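Local coordinates for protein prolyl endopeptidase (Myxococcus xanthus, PDB 2BKL) that probably cleaves oligopeptides on the carboxyl side of proline, and more weakly of alanine, as a serine peptidase of the prolyl oligopeptidase (S9A) family, at residues H494-L499 with I575-G579; V505-H510 with L537-A542; V271-Y275 with L287-G291. The contacts are given in a common frame with arbitrary orientation. Numbering follows the deposited sequence.

Interaction 1 (H494-L499 with I575-G579); sequences HDAGRL and IPEYG
Residues 494-495 close helix 491-495, with G497 N bonded to H494 O at 3.0 Å; the chain then opens through G497 (phi/psi -136/31) into extended R498 (-140/171) and L499 (51/-126). The partner, I575-Y578, is a single helical turn, closed by G579 N to I575 O at 2.8 Å; G579 follows with phi/psi 89/179, where a side chain would jam against the preceding carbonyl. R498 CA faces E577 CA at 5.7 Å and L499 CA faces Y578 CA at 4.7 Å. One backbone hydrogen bond joins the segments, L499 N to E577 O at 2.8 Å. A water links L499 O (2.9 Å) to Y578 O (2.8 Å).

E577 starts away from the loop, but chi1 t and chi2 p fold its carboxylate back so that H494 NE2 (chi1 t) donates to OE1 at 2.8 Å. E577 OE2 takes a second water at 2.8 Å, which also donates to G497 O at 2.7 Å, and accepts from the backbone of F456. R498, chi1 p with chi2 and chi3 t, pairs with D495 through NE to OD1 at 2.7 Å, a salt bridge, while NH1 lies 2.9 Å from P576 O at a poor hydrogen-bonding angle. L499 CD2 packs 3.5 Å from P576 O.

The CA-to-CB bond of Y578 leads away from the loop; its side chain touches the bound benzyloxycarbonyl-alanyl-proline, and its hydroxyl is hydrogen-bonded to N534. The His-carboxylate bond, the water and the F456 amide thus give the buried E577 charge several donors, on the helical turn that presents Y578 to the ligand pocket.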
loop_
_atom_site.group_PDB
_atom_site.type_symbol
_atom_site.label_atom_id
_atom_site.label_comp_id
_atom_site.label_asym_id
_atom_site.label_seq_id
_atom_site.Cartn_x
_atom_site.Cartn_y
_atom_site.Cartn_z
ATOM N N HIS A 494 3.929 10.395 12.050
ATOM C CA HIS A 494 2.933 10.565 11.024
ATOM C C HIS A 494 2.513 12.048 10.970
ATOM O O HIS A 494 2.514 12.676 9.910
ATOM C CB HIS A 494 1.718 9.642 11.309
ATOM C CG HIS A 494 0.588 9.798 10.356
ATOM N ND1 HIS A 494 -0.722 9.644 10.749
ATOM C CD2 HIS A 494 0.555 10.119 9.041
ATOM C CE1 HIS A 494 -1.515 9.861 9.711
ATOM N NE2 HIS A 494 -0.765 10.149 8.657
ATOM N N ASP A 495 2.146 12.580 12.124
ATOM C CA ASP A 495 1.633 13.955 12.190
ATOM C C ASP A 495 2.648 14.996 11.756
ATOM O O ASP A 495 2.271 16.024 11.176
ATOM C CB ASP A 495 1.107 14.295 13.584
ATOM C CG ASP A 495 -0.236 13.664 13.884
ATOM O OD1 ASP A 495 -0.893 13.095 12.969
ATOM O OD2 ASP A 495 -0.672 13.685 15.065
ATOM N N ALA A 496 3.932 14.742 11.996
ATOM C CA ALA A 496 4.963 15.680 11.578
ATOM C C ALA A 496 5.268 15.616 10.081
ATOM O O ALA A 496 6.186 16.307 9.614
ATOM C CB ALA A 496 6.227 15.471 12.380
ATOM N N GLY A 497 4.526 14.824 9.313
ATOM C CA GLY A 497 4.712 14.754 7.880
ATOM C C GLY A 497 3.416 14.780 7.116
ATOM O O GLY A 497 3.320 14.164 6.077
ATOM N N ARG A 498 2.413 15.454 7.650
ATOM C CA ARG A 498 1.141 15.592 6.936
ATOM C C ARG A 498 0.565 17.001 7.110
ATOM O O ARG A 498 1.053 17.819 7.911
ATOM C CB ARG A 498 0.164 14.520 7.409
ATOM C CG ARG A 498 -0.368 14.724 8.772
ATOM C CD ARG A 498 -1.095 13.487 9.284
ATOM N NE ARG A 498 -1.830 13.787 10.499
ATOM C CZ ARG A 498 -3.087 14.215 10.554
ATOM N NH1 ARG A 498 -3.810 14.371 9.468
ATOM N NH2 ARG A 498 -3.617 14.479 11.729
ATOM N N LEU A 499 -0.486 17.293 6.348
ATOM C CA LEU A 499 -1.112 18.594 6.387
ATOM C C LEU A 499 -0.096 19.732 6.223
ATOM O O LEU A 499 0.670 19.738 5.277
ATOM C CB LEU A 499 -2.008 18.731 7.631
ATOM C CG LEU A 499 -3.102 17.684 7.724
ATOM C CD1 LEU A 499 -3.791 17.731 9.074
ATOM C CD2 LEU A 499 -4.136 17.824 6.589
ATOM N N ILE A 575 -8.054 14.027 1.628
ATOM C CA ILE A 575 -8.099 15.349 2.220
ATOM C C ILE A 575 -7.673 15.386 3.705
ATOM O O ILE A 575 -6.986 16.308 4.116
ATOM C CB ILE A 575 -9.482 15.993 1.973
ATOM C CG1 ILE A 575 -9.590 16.404 0.482
ATOM C CG2 ILE A 575 -9.741 17.203 2.895
ATOM C CD1 ILE A 575 -10.987 16.872 0.032
ATOM N N PRO A 576 -8.020 14.376 4.509
ATOM C CA PRO A 576 -7.537 14.378 5.896
ATOM C C PRO A 576 -6.026 14.322 6.058
ATOM O O PRO A 576 -5.506 14.649 7.146
ATOM C CB PRO A 576 -8.200 13.135 6.501
ATOM C CG PRO A 576 -9.461 12.970 5.680
ATOM C CD PRO A 576 -8.978 13.277 4.265
ATOM N N GLU A 577 -5.319 13.878 5.017
ATOM C CA GLU A 577 -3.857 13.789 5.005
ATOM C C GLU A 577 -3.176 15.026 4.406
ATOM O O GLU A 577 -2.187 15.526 4.942
ATOM C CB GLU A 577 -3.392 12.534 4.246
ATOM C CG GLU A 577 -1.907 12.230 4.348
ATOM C CD GLU A 577 -1.447 11.586 5.651
ATOM O OE1 GLU A 577 -2.274 11.256 6.521
ATOM O OE2 GLU A 577 -0.222 11.390 5.772
ATOM N N TYR A 578 -3.699 15.537 3.289
ATOM C CA TYR A 578 -3.051 16.616 2.562
ATOM C C TYR A 578 -3.703 17.990 2.754
ATOM O O TYR A 578 -3.050 19.008 2.594
ATOM C CB TYR A 578 -3.119 16.338 1.079
ATOM C CG TYR A 578 -2.375 15.140 0.560
ATOM C CD1 TYR A 578 -1.022 14.957 0.821
ATOM C CD2 TYR A 578 -3.009 14.199 -0.251
ATOM C CE1 TYR A 578 -0.334 13.875 0.307
ATOM C CE2 TYR A 578 -2.320 13.110 -0.798
ATOM C CZ TYR A 578 -0.969 12.952 -0.519
ATOM O OH TYR A 578 -0.312 11.876 -1.063
ATOM N N GLY A 579 -4.998 18.013 3.064
ATOM C CA GLY A 579 -5.829 19.221 3.024
ATOM C C GLY A 579 -6.436 19.367 1.636
ATOM O O GLY A 579 -6.204 18.543 0.735
HETATM O O HOH W 1 1.547 13.000 4.365
HETATM O O HOH W 2 -0.232 18.805 2.644
#

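Interaction 2 (V505-H510 with L537-A542); sequences VFDDFH and LLVGAA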
loop_
_atom_site.group_PDB
_atom_site.type_symbol
_atom_site.label_atom_id
_atom_site.label_comp_id
_atom_site.label_asym_id
_atom_site.label_seq_id
_atom_site.Cartn_x
_atom_site.Cartn_y
_atom_site.Cartn_z
ATOM N N VAL A 505 8.531 16.005 5.121
ATOM C CA VAL A 505 8.782 14.746 4.456
ATOM C C VAL A 505 9.811 14.975 3.361
ATOM O O VAL A 505 10.768 14.207 3.205
ATOM C CB VAL A 505 7.504 14.208 3.804
ATOM C CG1 VAL A 505 7.749 12.918 3.100
ATOM C CG2 VAL A 505 6.427 14.040 4.850
ATOM N N PHE A 506 9.602 16.021 2.576
ATOM C CA PHE A 506 10.490 16.359 1.500
ATOM C C PHE A 506 11.855 16.756 2.018
ATOM O O PHE A 506 12.878 16.301 1.488
ATOM C CB PHE A 506 9.880 17.444 0.595
ATOM C CG PHE A 506 8.430 17.180 0.186
ATOM C CD1 PHE A 506 7.980 15.906 -0.057
ATOM C CD2 PHE A 506 7.532 18.232 0.068
ATOM C CE1 PHE A 506 6.677 15.679 -0.441
ATOM C CE2 PHE A 506 6.197 17.996 -0.311
ATOM C CZ PHE A 506 5.793 16.735 -0.571
ATOM N N ASP A 507 11.875 17.522 3.105
ATOM C CA ASP A 507 13.153 17.869 3.742
ATOM C C ASP A 507 13.912 16.633 4.246
ATOM O O ASP A 507 15.121 16.526 4.066
ATOM C CB ASP A 507 12.955 18.862 4.852
ATOM C CG ASP A 507 12.501 20.210 4.380
ATOM O OD1 ASP A 507 12.678 20.565 3.188
ATOM O OD2 ASP A 507 11.962 20.963 5.188
ATOM N N ASP A 508 13.207 15.676 4.833
ATOM C CA ASP A 508 13.824 14.418 5.230
ATOM C C ASP A 508 14.418 13.696 4.036
ATOM O O ASP A 508 15.473 13.104 4.145
ATOM C CB ASP A 508 12.819 13.495 5.922
ATOM C CG ASP A 508 12.357 13.988 7.268
ATOM O OD1 ASP A 508 12.897 14.978 7.831
ATOM O OD2 ASP A 508 11.378 13.415 7.809
ATOM N N PHE A 509 13.764 13.743 2.876
ATOM C CA PHE A 509 14.267 13.032 1.697
ATOM C C PHE A 509 15.463 13.736 1.088
ATOM O O PHE A 509 16.433 13.069 0.719
ATOM C CB PHE A 509 13.139 12.908 0.672
ATOM C CG PHE A 509 13.309 11.792 -0.339
ATOM C CD1 PHE A 509 13.461 10.476 0.037
ATOM C CD2 PHE A 509 13.292 12.071 -1.683
ATOM C CE1 PHE A 509 13.547 9.459 -0.901
ATOM C CE2 PHE A 509 13.384 11.049 -2.627
ATOM C CZ PHE A 509 13.515 9.742 -2.219
ATOM N N HIS A 510 15.399 15.070 0.960
ATOM C CA HIS A 510 16.580 15.787 0.488
ATOM C C HIS A 510 17.808 15.456 1.389
ATOM O O HIS A 510 18.906 15.273 0.888
ATOM C CB HIS A 510 16.410 17.278 0.508
ATOM C CG HIS A 510 15.340 17.825 -0.390
ATOM N ND1 HIS A 510 15.284 17.555 -1.740
ATOM C CD2 HIS A 510 14.341 18.708 -0.130
ATOM C CE1 HIS A 510 14.275 18.233 -2.265
ATOM N NE2 HIS A 510 13.675 18.925 -1.310
ATOM N N LEU A 537 4.424 11.854 -5.580
ATOM C CA LEU A 537 4.427 13.224 -5.095
ATOM C C LEU A 537 5.803 13.546 -4.494
ATOM O O LEU A 537 6.391 14.583 -4.790
ATOM C CB LEU A 537 3.316 13.398 -4.054
ATOM C CG LEU A 537 3.359 14.671 -3.231
ATOM C CD1 LEU A 537 3.255 15.900 -4.120
ATOM C CD2 LEU A 537 2.261 14.657 -2.225
ATOM N N LEU A 538 6.292 12.636 -3.641
ATOM C CA LEU A 538 7.604 12.806 -3.014
ATOM C C LEU A 538 8.695 13.115 -4.007
ATOM O O LEU A 538 9.424 14.101 -3.865
ATOM C CB LEU A 538 7.983 11.561 -2.232
ATOM C CG LEU A 538 9.424 11.511 -1.725
ATOM C CD1 LEU A 538 9.660 12.591 -0.683
ATOM C CD2 LEU A 538 9.671 10.133 -1.151
ATOM N N VAL A 539 8.832 12.288 -5.033
ATOM C CA VAL A 539 9.943 12.484 -5.979
ATOM C C VAL A 539 9.713 13.673 -6.909
ATOM O O VAL A 539 10.673 14.311 -7.341
ATOM C CB VAL A 539 10.374 11.189 -6.733
ATOM C CG1 VAL A 539 10.795 10.152 -5.743
ATOM C CG2 VAL A 539 9.293 10.667 -7.656
ATOM N N GLY A 540 8.458 13.979 -7.228
ATOM C CA GLY A 540 8.155 15.197 -7.948
ATOM C C GLY A 540 8.505 16.458 -7.196
ATOM O O GLY A 540 9.053 17.420 -7.780
ATOM N N ALA A 541 8.228 16.471 -5.886
ATOM C CA ALA A 541 8.595 17.579 -5.014
ATOM C C ALA A 541 10.123 17.676 -4.910
ATOM O O ALA A 541 10.701 18.738 -5.011
ATOM C CB ALA A 541 7.945 17.400 -3.650
ATOM N N ALA A 542 10.766 16.532 -4.756
ATOM C CA ALA A 542 12.214 16.521 -4.587
ATOM C C ALA A 542 12.870 17.104 -5.847
ATOM O O ALA A 542 13.765 17.945 -5.742
ATOM C CB ALA A 542 12.706 15.128 -4.314
#
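Two helical segments cross at -69°, their axes 9.8 Å apart at closest approach, and bury 410 Å² between them; the nearest CA pair is F506 and A542, at 6.3 Å.

Two CH-pi contacts lie at the interface. A541 CB sits 3.6 Å from the centroid of the F506 ring, 2° off its normal, and L538 CD2 lies 3.8 Å from the F509 ring centroid, 4° off the normal. Each phenylalanine therefore lays one ring face against the other helix.

Apolar side-chain contacts fill the rest. L538 CD1 wedges between the phenylalanines, 3.8 Å from F506 CD1 and 3.7 Å from F509 CB. F506 CZ reaches L537 CG at 4.2 Å, while A542 CB meets the F509 ring edge at CD2, 4.1 Å away.

Of polar atoms, A542 O lies 3.5 Å from H510 CE1; the ring nitrogens of H510 bond instead to Y550 and Q545.

The packing lies in the alpha/beta-hydrolase domain: helix 534-545 directly follows S533, probably on the nucleophile elbow, and L538 touches that turn. F509, V539 and A542 also touch I529 on central strand 527-532, V539 reaches strand 552-556, and Y593 of helix 584-593 meets F506 edge-to-face.

Interaction 3 (V271-Y275 with L287-G291); sequences VGAKY and LTDEG
This is a strand-end contact in the N-terminal beta-propeller domain: the loop leading into strand 275-280 pairs with the chain leaving strand 283-288, its antiparallel neighbour. The touching parts run 159° apart. Y275 and T288 form an antiparallel non-hydrogen-bonded pair, CA-CA 4.6 Å, with both side chains on the same face of the sheet; farther out, A273 CA and E290 CA are 5.2 Å apart. G272 takes a positive phi (68/24), A273 to Y275 are extended, and D289 (-97/7) ends the strand conformation of its segment.

Side chains supply much of the pairing. D289, with chi1 p, accepts from K274 N at OD1 (2.9 Å), and D289 N returns a weak hydrogen bond to K274 O at 3.4 Å. T288 OG1 donates to the same K274 O at 2.7 Å and accepts from E290 N at 3.0 Å, an ST turn. Strands 275-280 and 283-288 are the first two of a four-stranded antiparallel sheet, a propeller blade; the loop carries the chain to its innermost strand from strand 265-269, the last of the preceding blade.

Y275 (chi1 m) lays a ring face over T288 OG1, 3.2 Å from CE2, and its OH donates to E290 OE1 at 2.5 Å; E290 also has a salt bridge to R307. A water lies 2.7 Å from G272 O and 2.9 Å from D289 O. K274 NZ bonds to the backbone oxygen of W249, a ligand-pocket residue.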
loop_
_atom_site.group_PDB
_atom_site.type_symbol
_atom_site.label_atom_id
_atom_site.label_comp_id
_atom_site.label_asym_id
_atom_site.label_seq_id
_atom_site.Cartn_x
_atom_site.Cartn_y
_atom_site.Cartn_z
ATOM N N VAL A 271 -11.192 12.003 18.607
ATOM C CA VAL A 271 -10.780 13.389 18.455
ATOM C C VAL A 271 -9.266 13.382 18.441
ATOM O O VAL A 271 -8.609 13.329 19.485
ATOM C CB VAL A 271 -11.344 14.256 19.599
ATOM C CG1 VAL A 271 -10.959 15.727 19.391
ATOM C CG2 VAL A 271 -12.842 14.089 19.682
ATOM N N GLY A 272 -8.712 13.308 17.241
ATOM C CA GLY A 272 -7.283 13.216 17.070
ATOM C C GLY A 272 -6.705 11.892 17.571
ATOM O O GLY A 272 -5.523 11.797 17.912
ATOM N N ALA A 273 -7.551 10.867 17.611
ATOM C CA ALA A 273 -7.141 9.523 18.042
ATOM C C ALA A 273 -7.880 8.455 17.230
ATOM O O ALA A 273 -9.012 8.676 16.785
ATOM C CB ALA A 273 -7.429 9.322 19.532
ATOM N N LYS A 274 -7.198 7.332 17.025
ATOM C CA LYS A 274 -7.728 6.161 16.366
ATOM C C LYS A 274 -7.942 5.040 17.340
ATOM O O LYS A 274 -7.251 4.947 18.360
ATOM C CB LYS A 274 -6.782 5.661 15.273
ATOM C CG LYS A 274 -6.625 6.609 14.152
ATOM C CD LYS A 274 -5.618 6.083 13.118
ATOM C CE LYS A 274 -4.206 6.240 13.635
ATOM N NZ LYS A 274 -3.204 5.841 12.628
ATOM N N TYR A 275 -8.866 4.160 16.979
ATOM C CA TYR A 275 -9.284 3.040 17.806
ATOM C C TYR A 275 -9.617 1.851 16.919
ATOM O O TYR A 275 -10.433 1.976 16.007
ATOM C CB TYR A 275 -10.523 3.375 18.633
ATOM C CG TYR A 275 -10.400 4.601 19.455
ATOM C CD1 TYR A 275 -10.582 5.866 18.894
ATOM C CD2 TYR A 275 -10.141 4.519 20.822
ATOM C CE1 TYR A 275 -10.469 7.025 19.686
ATOM C CE2 TYR A 275 -10.024 5.660 21.606
ATOM C CZ TYR A 275 -10.183 6.917 21.028
ATOM O OH TYR A 275 -10.071 8.060 21.795
ATOM N N LEU A 287 -7.193 -1.186 20.669
ATOM C CA LEU A 287 -5.872 -0.659 20.371
ATOM C C LEU A 287 -6.024 0.790 19.985
ATOM O O LEU A 287 -6.783 1.109 19.061
ATOM C CB LEU A 287 -5.240 -1.441 19.205
ATOM C CG LEU A 287 -3.940 -0.889 18.630
ATOM C CD1 LEU A 287 -2.780 -0.929 19.628
ATOM C CD2 LEU A 287 -3.601 -1.652 17.338
ATOM N N THR A 288 -5.323 1.690 20.664
ATOM C CA THR A 288 -5.521 3.120 20.444
ATOM C C THR A 288 -4.299 3.964 20.710
ATOM O O THR A 288 -3.421 3.590 21.511
ATOM C CB THR A 288 -6.715 3.593 21.317
ATOM O OG1 THR A 288 -6.974 4.978 21.090
ATOM C CG2 THR A 288 -6.399 3.490 22.785
ATOM N N ASP A 289 -4.241 5.113 20.034
ATOM C CA ASP A 289 -3.247 6.136 20.320
ATOM C C ASP A 289 -3.775 7.256 21.237
ATOM O O ASP A 289 -3.082 8.237 21.488
ATOM C CB ASP A 289 -2.573 6.693 19.040
ATOM C CG ASP A 289 -3.519 7.289 18.087
ATOM O OD1 ASP A 289 -4.668 7.581 18.488
ATOM O OD2 ASP A 289 -3.175 7.544 16.894
ATOM N N GLU A 290 -4.980 7.089 21.765
ATOM C CA GLU A 290 -5.502 8.056 22.723
ATOM C C GLU A 290 -4.601 8.135 23.947
ATOM O O GLU A 290 -4.402 7.129 24.633
ATOM C CB GLU A 290 -6.927 7.703 23.122
ATOM C CG GLU A 290 -7.643 8.844 23.853
ATOM C CD GLU A 290 -8.718 8.352 24.793
ATOM O OE1 GLU A 290 -9.780 7.875 24.310
ATOM O OE2 GLU A 290 -8.520 8.483 26.026
ATOM N N GLY A 291 -4.038 9.322 24.181
ATOM C CA GLY A 291 -3.090 9.539 25.258
ATOM C C GLY A 291 -1.857 8.650 25.200
ATOM O O GLY A 291 -1.241 8.398 26.221
HETATM O O HOH W 3 -4.138 10.469 19.877
#

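In the fold
From the N terminus, interaction 3 comes first: residues 271-275 and 287-291 close the open end of the hairpin of strands 275-280 and 283-288 in the beta-propeller, well before interaction 1 opens. Interaction 1 runs from 494-499 to 575-579, and both segments of interaction 2, 505-510 and 537-542, lie within that span. The centres of interactions 1 and 2 are about 14 Å apart and the contacts touch, G497 O to V505 CG2 at 3.3 Å and Y578 CE1 to L537 CD2 at 3.7 Å, joining the helix packing to the pocket side. Interaction 3 comes within about 5 Å of interaction 1 between nearest atoms; K491, on helix 491-495, bonds to both D495 and G272, bridging the domains.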